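Local coordinates for UTP-glucose-1-phosphate uridylyltransferase 2 (Trypanosoma brucei, PDB 3GUE), which probably catalyses the formation of UDP-glucose and diphosphate from UTP and glucose 1-phosphate, and binds UDP-glucose in a pocket of its nucleotidyltransferase domain, at residues A[47-59]-A[252-263]. Residues are numbered along the deposited sequence; the frame is centred on the assembly and turned at random.
Sequences IPEKSISPVESLP and SDKKGGHLAYKD. Unlike the reference sequence in segment 47-59: Ser53 (reference Phe). With UPG (uridine-5'-diphosphate-glucose), chain C.
The carbonyl oxygen Leu259 O is gripped twice, once by a water that also accepts from Val55 N at 3.1 Å and so ties the two segments together. Its second donor is the imidazole of the preceding residue: His258 ND1 lies 3.0 Å from Leu259 O, on a nearly straight bond (174°) in the ring plane, but it reaches the oxygen from above the carbonyl plane. His258 NE2 is hydrogen-bonded to Arg279, which also pairs with Glu49; held at both nitrogens, the ring is fixed in rotation. Two residues on, Tyr261 forms an antiparallel hydrogen-bonded pair with Ser53, with Tyr261 N to Ser53 O at 2.9 Å and Ser53 N to Tyr261 O at 3.0 Å.

Beyond this pair Val55 folds over the tyrosine. Its CG1 stands anti to the backbone N (chi1 178°), which leaves CG2 beside that nitrogen and above the Tyr261 ring, 3.8 Å from the centroid and 13° off the normal, a CH-pi contact over the middle of the face. The same methyl also packs on the backbone of Ala260. At the ring edge, the bent chain of Glu56 brings OE1 in plane, 3.9 Å from Tyr261 CE2, with the carboxylate roughly perpendicular to the ring. Across the strand Ile52 CD1 meets Ala260 CB at 3.7 Å and touches the His258 ring edge near its plane; Val277 of strand 275-280 adjoins both Ile52 and Ala260.

Residues 53-54 thus add a short, weakly bonded edge strand to a small antiparallel sheet, in the order 53-54, 257-262, 275-280. Gly257 N donates to O4' of the bound UDP-glucose at 3.0 Å, so the central strand runs from the glucose end of the GT-A-like active site out to its pairing with 47-59.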
loop_
_atom_site.group_PDB
_atom_site.type_symbol
_atom_site.label_atom_id
_atom_site.label_comp_id
_atom_site.label_asym_id
_atom_site.label_seq_id
_atom_site.Cartn_x
_atom_site.Cartn_y
_atom_site.Cartn_z
ATOM N N ILE A 47 -14.335 12.783 -1.350
ATOM C CA ILE A 47 -13.919 13.683 -2.423
ATOM C C ILE A 47 -14.846 13.448 -3.630
ATOM O O ILE A 47 -14.554 12.598 -4.472
ATOM C CB ILE A 47 -12.433 13.443 -2.797
ATOM C CG1 ILE A 47 -11.530 13.773 -1.597
ATOM C CG2 ILE A 47 -12.020 14.228 -4.074
ATOM C CD1 ILE A 47 -10.112 13.230 -1.712
ATOM N N PRO A 48 -15.984 14.169 -3.689
ATOM C CA PRO A 48 -16.970 13.926 -4.747
ATOM C C PRO A 48 -16.439 14.351 -6.108
ATOM O O PRO A 48 -15.719 15.354 -6.193
ATOM C CB PRO A 48 -18.155 14.803 -4.337
ATOM C CG PRO A 48 -17.902 15.165 -2.923
ATOM C CD PRO A 48 -16.428 15.250 -2.798
ATOM N N GLU A 49 -16.782 13.579 -7.143
ATOM C CA GLU A 49 -16.301 13.814 -8.516
ATOM C C GLU A 49 -16.402 15.271 -8.905
ATOM O O GLU A 49 -15.541 15.791 -9.613
ATOM C CB GLU A 49 -17.058 12.940 -9.533
ATOM C CG GLU A 49 -16.454 12.929 -10.960
ATOM C CD GLU A 49 -15.108 12.227 -11.015
ATOM O OE1 GLU A 49 -14.818 11.437 -10.094
ATOM O OE2 GLU A 49 -14.344 12.465 -11.978
ATOM N N LYS A 50 -17.444 15.930 -8.418
ATOM C CA LYS A 50 -17.728 17.301 -8.809
ATOM C C LYS A 50 -16.815 18.352 -8.137
ATOM O O LYS A 50 -16.858 19.559 -8.494
ATOM C CB LYS A 50 -19.213 17.594 -8.626
ATOM C CG LYS A 50 -20.060 16.976 -9.740
ATOM C CD LYS A 50 -21.476 17.539 -9.782
ATOM C CE LYS A 50 -22.361 16.748 -10.742
ATOM N NZ LYS A 50 -23.822 17.184 -10.694
ATOM N N SER A 51 -15.953 17.866 -7.232
ATOM C CA SER A 51 -15.013 18.703 -6.467
ATOM C C SER A 51 -13.621 18.730 -7.091
ATOM O O SER A 51 -12.734 19.485 -6.656
ATOM C CB SER A 51 -14.928 18.230 -4.999
ATOM O OG SER A 51 -14.197 17.013 -4.879
ATOM N N ILE A 52 -13.431 17.897 -8.109
ATOM C CA ILE A 52 -12.126 17.732 -8.709
ATOM C C ILE A 52 -12.190 17.694 -10.227
ATOM O O ILE A 52 -13.260 17.501 -10.831
ATOM C CB ILE A 52 -11.425 16.450 -8.201
ATOM C CG1 ILE A 52 -12.363 15.244 -8.339
ATOM C CG2 ILE A 52 -10.932 16.663 -6.763
ATOM C CD1 ILE A 52 -11.669 13.923 -8.385
ATOM N N SER A 53 -11.021 17.882 -10.815
ATOM C CA SER A 53 -10.816 17.869 -12.252
ATOM C C SER A 53 -9.748 16.821 -12.526
ATOM O O SER A 53 -8.878 16.608 -11.681
ATOM C CB SER A 53 -10.314 19.228 -12.702
ATOM O OG SER A 53 -11.359 20.166 -12.585
ATOM N N PRO A 54 -9.812 16.148 -13.690
ATOM C CA PRO A 54 -8.770 15.168 -14.019
ATOM C C PRO A 54 -7.387 15.774 -14.338
ATOM O O PRO A 54 -7.291 16.865 -14.887
ATOM C CB PRO A 54 -9.342 14.439 -15.239
ATOM C CG PRO A 54 -10.286 15.416 -15.850
ATOM C CD PRO A 54 -10.853 16.225 -14.734
ATOM N N VAL A 55 -6.340 15.057 -13.961
ATOM C CA VAL A 55 -4.976 15.357 -14.393
ATOM C C VAL A 55 -4.735 14.764 -15.791
ATOM O O VAL A 55 -4.623 13.539 -15.955
ATOM C CB VAL A 55 -3.922 14.799 -13.400
ATOM C CG1 VAL A 55 -2.504 15.094 -13.901
ATOM C CG2 VAL A 55 -4.122 15.357 -12.023
ATOM N N GLU A 56 -4.605 15.651 -16.771
ATOM C CA GLU A 56 -4.564 15.291 -18.188
ATOM C C GLU A 56 -3.165 14.981 -18.701
ATOM O O GLU A 56 -2.990 14.264 -19.703
ATOM C CB GLU A 56 -5.201 16.418 -19.016
ATOM C CG GLU A 56 -4.360 17.697 -19.183
ATOM C CD GLU A 56 -4.598 18.788 -18.120
ATOM O OE1 GLU A 56 -4.813 18.482 -16.907
ATOM O OE2 GLU A 56 -4.539 19.979 -18.522
ATOM N N SER A 57 -2.161 15.523 -18.021
ATOM C CA SER A 57 -0.795 15.322 -18.444
ATOM C C SER A 57 0.136 15.376 -17.245
ATOM O O SER A 57 -0.217 15.995 -16.223
ATOM C CB SER A 57 -0.403 16.334 -19.529
ATOM O OG SER A 57 -0.259 17.634 -19.007
ATOM N N LEU A 58 1.271 14.666 -17.366
ATOM C CA LEU A 58 2.375 14.688 -16.387
ATOM C C LEU A 58 3.755 14.408 -17.023
ATOM O O LEU A 58 3.836 13.737 -18.044
ATOM C CB LEU A 58 2.143 13.663 -15.266
ATOM C CG LEU A 58 1.108 13.847 -14.161
ATOM C CD1 LEU A 58 1.021 12.552 -13.329
ATOM C CD2 LEU A 58 1.438 15.047 -13.268
ATOM N N PRO A 59 4.843 14.884 -16.391
ATOM C CA PRO A 59 6.183 14.594 -16.891
ATOM C C PRO A 59 6.490 13.119 -16.750
ATOM O O PRO A 59 6.069 12.496 -15.785
ATOM C CB PRO A 59 7.106 15.365 -15.934
ATOM C CG PRO A 59 6.236 16.359 -15.265
ATOM C CD PRO A 59 4.892 15.700 -15.167
ATOM N N SER A 252 -6.290 -3.346 -14.193
ATOM C CA SER A 252 -6.023 -3.950 -12.879
ATOM C C SER A 252 -5.933 -2.949 -11.694
ATOM O O SER A 252 -5.943 -3.354 -10.533
ATOM C CB SER A 252 -4.760 -4.823 -12.945
ATOM O OG SER A 252 -3.602 -4.037 -13.146
ATOM N N ASP A 253 -5.843 -1.646 -11.957
ATOM C CA ASP A 253 -5.677 -0.684 -10.837
ATOM C C ASP A 253 -7.061 -0.239 -10.369
ATOM O O ASP A 253 -7.620 0.730 -10.898
ATOM C CB ASP A 253 -4.802 0.527 -11.204
ATOM C CG ASP A 253 -3.420 0.132 -11.755
ATOM O OD1 ASP A 253 -2.703 -0.674 -11.116
ATOM O OD2 ASP A 253 -3.053 0.642 -12.831
ATOM N N LYS A 254 -7.600 -0.940 -9.370
ATOM C CA LYS A 254 -8.995 -0.727 -8.930
ATOM C C LYS A 254 -9.093 -0.201 -7.495
ATOM O O LYS A 254 -10.070 0.496 -7.117
ATOM C CB LYS A 254 -9.756 -2.030 -9.020
ATOM C CG LYS A 254 -10.009 -2.480 -10.440
ATOM C CD LYS A 254 -10.767 -3.781 -10.466
ATOM C CE LYS A 254 -11.002 -4.238 -11.899
ATOM N NZ LYS A 254 -11.479 -3.134 -12.825
ATOM N N LYS A 255 -8.088 -0.580 -6.708
ATOM C CA LYS A 255 -7.984 -0.202 -5.299
ATOM C C LYS A 255 -6.661 0.537 -5.024
ATOM O O LYS A 255 -5.576 0.047 -5.327
ATOM C CB LYS A 255 -8.112 -1.465 -4.396
ATOM C CG LYS A 255 -9.525 -2.129 -4.467
ATOM C CD LYS A 255 -9.584 -3.422 -3.612
ATOM C CE LYS A 255 -9.646 -3.155 -2.092
ATOM N NZ LYS A 255 -9.386 -4.431 -1.286
ATOM N N GLY A 256 -6.787 1.731 -4.460
ATOM C CA GLY A 256 -5.663 2.587 -4.125
ATOM C C GLY A 256 -6.114 4.009 -4.388
ATOM O O GLY A 256 -7.265 4.349 -4.140
ATOM N N GLY A 257 -5.211 4.850 -4.887
ATOM C CA GLY A 257 -5.552 6.234 -5.187
ATOM C C GLY A 257 -5.105 6.763 -6.539
ATOM O O GLY A 257 -4.053 6.394 -7.031
ATOM N N HIS A 258 -5.931 7.611 -7.132
ATOM C CA HIS A 258 -5.549 8.371 -8.329
ATOM C C HIS A 258 -5.386 9.843 -7.990
ATOM O O HIS A 258 -5.974 10.350 -7.018
ATOM C CB HIS A 258 -6.567 8.205 -9.471
ATOM C CG HIS A 258 -7.898 8.829 -9.195
ATOM N ND1 HIS A 258 -8.159 10.161 -9.429
ATOM C CD2 HIS A 258 -9.041 8.307 -8.688
ATOM C CE1 HIS A 258 -9.410 10.431 -9.098
ATOM N NE2 HIS A 258 -9.967 9.326 -8.644
ATOM N N LEU A 259 -4.581 10.510 -8.813
ATOM C CA LEU A 259 -4.371 11.935 -8.711
ATOM C C LEU A 259 -5.489 12.677 -9.395
ATOM O O LEU A 259 -6.119 12.174 -10.339
ATOM C CB LEU A 259 -3.004 12.345 -9.307
ATOM C CG LEU A 259 -1.788 11.956 -8.464
ATOM C CD1 LEU A 259 -0.524 12.642 -9.021
ATOM C CD2 LEU A 259 -1.949 12.309 -6.996
ATOM N N ALA A 260 -5.739 13.880 -8.895
ATOM C CA ALA A 260 -6.692 14.789 -9.513
ATOM C C ALA A 260 -6.223 16.175 -9.149
ATOM O O ALA A 260 -5.177 16.333 -8.541
ATOM C CB ALA A 260 -8.094 14.531 -9.003
ATOM N N TYR A 261 -6.998 17.168 -9.541
ATOM C CA TYR A 261 -6.680 18.565 -9.343
ATOM C C TYR A 261 -7.848 19.224 -8.620
ATOM O O TYR A 261 -9.008 18.845 -8.825
ATOM C CB TYR A 261 -6.507 19.251 -10.705
ATOM C CG TYR A 261 -5.109 19.159 -11.298
ATOM C CD1 TYR A 261 -3.983 19.310 -10.498
ATOM C CD2 TYR A 261 -4.927 18.967 -12.680
ATOM C CE1 TYR A 261 -2.705 19.243 -11.030
ATOM C CE2 TYR A 261 -3.642 18.883 -13.225
ATOM C CZ TYR A 261 -2.549 19.035 -12.400
ATOM O OH TYR A 261 -1.290 18.976 -12.923
ATOM N N LYS A 262 -7.542 20.225 -7.802
ATOM C CA LYS A 262 -8.584 21.059 -7.168
ATOM C C LYS A 262 -8.201 22.537 -7.255
ATOM O O LYS A 262 -7.017 22.883 -7.158
ATOM C CB LYS A 262 -8.715 20.643 -5.698
ATOM C CG LYS A 262 -9.978 21.063 -4.983
ATOM C CD LYS A 262 -9.866 20.648 -3.519
ATOM C CE LYS A 262 -8.616 21.238 -2.865
ATOM N NZ LYS A 262 -7.992 20.285 -1.892
ATOM N N ASP A 263 -9.193 23.404 -7.407
ATOM C CA ASP A 263 -8.928 24.852 -7.422
ATOM C C ASP A 263 -9.001 25.486 -6.014
ATOM O O ASP A 263 -7.992 25.964 -5.465
ATOM C CB ASP A 263 -9.871 25.574 -8.410
ATOM C CG ASP A 263 -9.213 25.868 -9.772
ATOM O OD1 ASP A 263 -9.958 26.018 -10.761
ATOM O OD2 ASP A 263 -7.971 25.976 -9.863
HETATM N N1 UPG C . 0.291 0.285 6.014
HETATM C C2 UPG C . 0.988 0.743 7.150
HETATM N N3 UPG C . 0.247 1.354 8.145
HETATM C C4 UPG C . -1.114 1.534 8.069
HETATM C C5 UPG C . -1.812 1.101 6.935
HETATM C C6 UPG C . -1.121 0.480 5.899
HETATM O O2 UPG C . 2.208 0.608 7.331
HETATM O O4 UPG C . -1.675 2.081 9.028
HETATM C C1C UPG C . 1.046 -0.380 4.903
HETATM C C2C UPG C . 0.546 -1.701 4.311
HETATM O O2C UPG C . 0.953 -2.812 5.123
HETATM C C3C UPG C . 1.298 -1.694 2.982
HETATM C C4C UPG C . 1.238 -0.228 2.582
HETATM O O4C UPG C . 1.004 0.536 3.795
HETATM O O3C UPG C . 2.663 -2.034 3.220
HETATM C C5C UPG C . 0.047 0.057 1.609
HETATM O O5C UPG C . -1.216 -0.091 2.199
HETATM P PA UPG C . -2.434 -0.780 1.395
HETATM O O1A UPG C . -1.853 -2.024 0.815
HETATM O O2A UPG C . -3.651 -0.862 2.211
HETATM O O3A UPG C . -2.654 0.279 0.154
HETATM P PB UPG C . -3.636 1.576 0.124
HETATM O O1B UPG C . -3.338 2.403 1.306
HETATM O O2B UPG C . -5.049 1.176 -0.165
HETATM O O3B UPG C . -3.117 2.237 -1.243
HETATM C "C1'" UPG C . -1.735 2.750 -1.305
HETATM C "C2'" UPG C . -1.779 4.237 -1.624
HETATM C "C3'" UPG C . -2.533 4.405 -2.936
HETATM C "C4'" UPG C . -1.780 3.650 -4.044
HETATM C "C5'" UPG C . -1.627 2.155 -3.665
HETATM C "C6'" UPG C . -0.633 1.478 -4.573
HETATM O "O2'" UPG C . -2.452 4.975 -0.587
HETATM O "O3'" UPG C . -2.682 5.787 -3.212
HETATM O "O4'" UPG C . -2.464 3.767 -5.282
HETATM O "O5'" UPG C . -1.086 1.970 -2.329
HETATM O "O6'" UPG C . -0.787 0.062 -4.465
HETATM O O HOH W 1 -7.450 12.639 -12.410
#